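Local coordinates for cell division control protein 45 cdc45 putative (Entamoeba histolytica, PDB 6CC2) that probably serves in eukaryotic DNA replication as the Cdc45 component of the replicative helicase, with a conformational switch that may regulate replication, at residues Asn60-Ser65 with Leu513-Asp518. Numbering follows the deposited sequence.
Sequences NYETLS and LQKSFD
F517 turns its edge to the face of Y61, in a T-shaped stack with ring planes at 82° and centroids 4.8 Å apart. The CE1 corner of F517 does the touching: it stands over the centre of the tyrosine ring and comes within 3.6 Å of Y61 CZ. One face of F517 is used as well, for N60 CA lies over it, offset toward the rim, in a CH-pi contact that brings CA to 3.5 Å from F517 CZ.

N60 itself works in two directions. It is the N-cap, its OD1 accepting from T63 N at 2.8 Å, while its ND2 donates to K515 O at 2.9 Å. That second bond is nearly straight (164°) and lies close to the amide plane of N60, yet reaches the carbonyl from above its plane. CG sits between backbone N and carbonyl carbon (chi1 57°); from there the two ends of one amide serve the helix N-terminus and the K515 carbonyl. The side chain of K515 crosses E62 at about a right angle, its aliphatic CD 3.3 Å from E62 OE2; the opposite charges of E62 OE2 and K515 NZ, 4.3 Å apart, are too distant for a salt bridge.

Y61 OH is hydrogen-bonded to A86 N. The contact, near the surface, joins the start of helix 61-71, which follows edge strand 53-57 of the parallel sheet, to strand 514-515, at the edge of the mixed sheet beside strand 519-525.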
loop_
_atom_site.group_PDB
_atom_site.type_symbol
_atom_site.label_atom_id
_atom_site.label_comp_id
_atom_site.label_asym_id
_atom_site.label_seq_id
_atom_site.Cartn_x
_atom_site.Cartn_y
_atom_site.Cartn_z
ATOM N N ASN A 60 -1.596 -13.963 -4.357
ATOM C CA ASN A 60 -0.618 -14.818 -3.688
ATOM C C ASN A 60 0.102 -15.625 -4.760
ATOM O O ASN A 60 -0.258 -15.586 -5.942
ATOM C CB ASN A 60 -1.287 -15.706 -2.638
ATOM C CG ASN A 60 -2.386 -16.563 -3.222
ATOM O OD1 ASN A 60 -2.156 -17.348 -4.167
ATOM N ND2 ASN A 60 -3.599 -16.449 -2.654
ATOM N N TYR A 61 1.123 -16.382 -4.339
ATOM C CA TYR A 61 1.912 -17.116 -5.318
ATOM C C TYR A 61 1.217 -18.369 -5.825
ATOM O O TYR A 61 1.558 -18.861 -6.919
ATOM C CB TYR A 61 3.285 -17.468 -4.751
ATOM C CG TYR A 61 4.195 -16.280 -4.660
ATOM C CD1 TYR A 61 4.569 -15.583 -5.795
ATOM C CD2 TYR A 61 4.688 -15.847 -3.447
ATOM C CE1 TYR A 61 5.395 -14.488 -5.728
ATOM C CE2 TYR A 61 5.527 -14.751 -3.358
ATOM C CZ TYR A 61 5.888 -14.072 -4.513
ATOM O OH TYR A 61 6.690 -12.964 -4.450
ATOM N N GLU A 62 0.257 -18.905 -5.071
ATOM C CA GLU A 62 -0.516 -20.032 -5.564
ATOM C C GLU A 62 -1.312 -19.634 -6.797
ATOM O O GLU A 62 -1.373 -20.385 -7.781
ATOM C CB GLU A 62 -1.449 -20.554 -4.471
ATOM C CG GLU A 62 -0.758 -20.925 -3.174
ATOM C CD GLU A 62 -1.721 -21.521 -2.161
ATOM O OE1 GLU A 62 -2.723 -22.139 -2.582
ATOM O OE2 GLU A 62 -1.477 -21.365 -0.945
ATOM N N THR A 63 -1.972 -18.473 -6.742
ATOM C CA THR A 63 -2.729 -17.979 -7.886
ATOM C C THR A 63 -1.806 -17.703 -9.069
ATOM O O THR A 63 -2.085 -18.121 -10.210
ATOM C CB THR A 63 -3.490 -16.710 -7.498
ATOM O OG1 THR A 63 -4.462 -17.042 -6.504
ATOM C CG2 THR A 63 -4.190 -16.097 -8.712
ATOM N N LEU A 64 -0.700 -17.007 -8.807
ATOM C CA LEU A 64 0.283 -16.748 -9.851
ATOM C C LEU A 64 0.676 -18.049 -10.541
ATOM O O LEU A 64 0.649 -18.145 -11.772
ATOM C CB LEU A 64 1.502 -16.038 -9.249
ATOM C CG LEU A 64 2.550 -15.578 -10.274
ATOM C CD1 LEU A 64 3.323 -14.360 -9.771
ATOM C CD2 LEU A 64 3.525 -16.684 -10.613
ATOM N N SER A 65 1.019 -19.070 -9.757
ATOM C CA SER A 65 1.472 -20.335 -10.330
ATOM C C SER A 65 0.369 -21.004 -11.140
ATOM O O SER A 65 0.625 -21.549 -12.220
ATOM C CB SER A 65 1.957 -21.259 -9.214
ATOM O OG SER A 65 2.448 -22.474 -9.762
ATOM N N LEU A 513 -8.401 -20.267 4.984
ATOM C CA LEU A 513 -9.491 -19.863 4.103
ATOM C C LEU A 513 -9.017 -18.896 3.024
ATOM O O LEU A 513 -9.539 -18.910 1.900
ATOM C CB LEU A 513 -10.602 -19.222 4.932
ATOM C CG LEU A 513 -11.486 -20.132 5.792
ATOM C CD1 LEU A 513 -10.689 -21.193 6.518
ATOM C CD2 LEU A 513 -12.271 -19.287 6.793
ATOM N N GLN A 514 -8.035 -18.067 3.345
ATOM C CA GLN A 514 -7.520 -17.078 2.415
ATOM C C GLN A 514 -6.062 -16.805 2.771
ATOM O O GLN A 514 -5.664 -16.878 3.929
ATOM C CB GLN A 514 -8.290 -15.752 2.476
ATOM C CG GLN A 514 -9.796 -15.861 2.412
ATOM C CD GLN A 514 -10.472 -14.512 2.594
ATOM O OE1 GLN A 514 -9.811 -13.469 2.602
ATOM N NE2 GLN A 514 -11.791 -14.524 2.740
ATOM N N LYS A 515 -5.270 -16.481 1.762
ATOM C CA LYS A 515 -3.933 -15.990 2.034
ATOM C C LYS A 515 -3.587 -14.956 0.980
ATOM O O LYS A 515 -4.015 -15.044 -0.173
ATOM C CB LYS A 515 -2.897 -17.120 2.055
ATOM C CG LYS A 515 -2.506 -17.690 0.719
ATOM C CD LYS A 515 -1.325 -18.661 0.857
ATOM C CE LYS A 515 -0.048 -17.943 1.291
ATOM N NZ LYS A 515 1.129 -18.857 1.355
ATOM N N SER A 516 -2.840 -13.961 1.404
ATOM C CA SER A 516 -2.296 -12.958 0.510
ATOM C C SER A 516 -0.777 -13.026 0.608
ATOM O O SER A 516 -0.214 -13.939 1.211
ATOM C CB SER A 516 -2.828 -11.575 0.869
ATOM O OG SER A 516 -2.187 -11.115 2.030
ATOM N N PHE A 517 -0.110 -12.027 0.060
ATOM C CA PHE A 517 1.345 -11.960 0.204
ATOM C C PHE A 517 1.770 -11.558 1.629
ATOM O O PHE A 517 2.936 -11.754 1.977
ATOM C CB PHE A 517 1.927 -10.978 -0.804
ATOM C CG PHE A 517 1.790 -11.426 -2.219
ATOM C CD1 PHE A 517 2.613 -12.433 -2.743
ATOM C CD2 PHE A 517 0.846 -10.855 -3.069
ATOM C CE1 PHE A 517 2.492 -12.845 -4.029
ATOM C CE2 PHE A 517 0.726 -11.277 -4.380
ATOM C CZ PHE A 517 1.544 -12.272 -4.870
ATOM N N ASP A 518 0.871 -10.973 2.444
ATOM C CA ASP A 518 1.257 -10.578 3.797
ATOM C C ASP A 518 0.224 -10.915 4.878
ATOM O O ASP A 518 0.309 -10.367 5.997
ATOM C CB ASP A 518 1.540 -9.058 3.857
ATOM C CG ASP A 518 0.364 -8.226 3.369
ATOM O OD1 ASP A 518 -0.772 -8.746 3.323
ATOM O OD2 ASP A 518 0.571 -7.054 3.013
#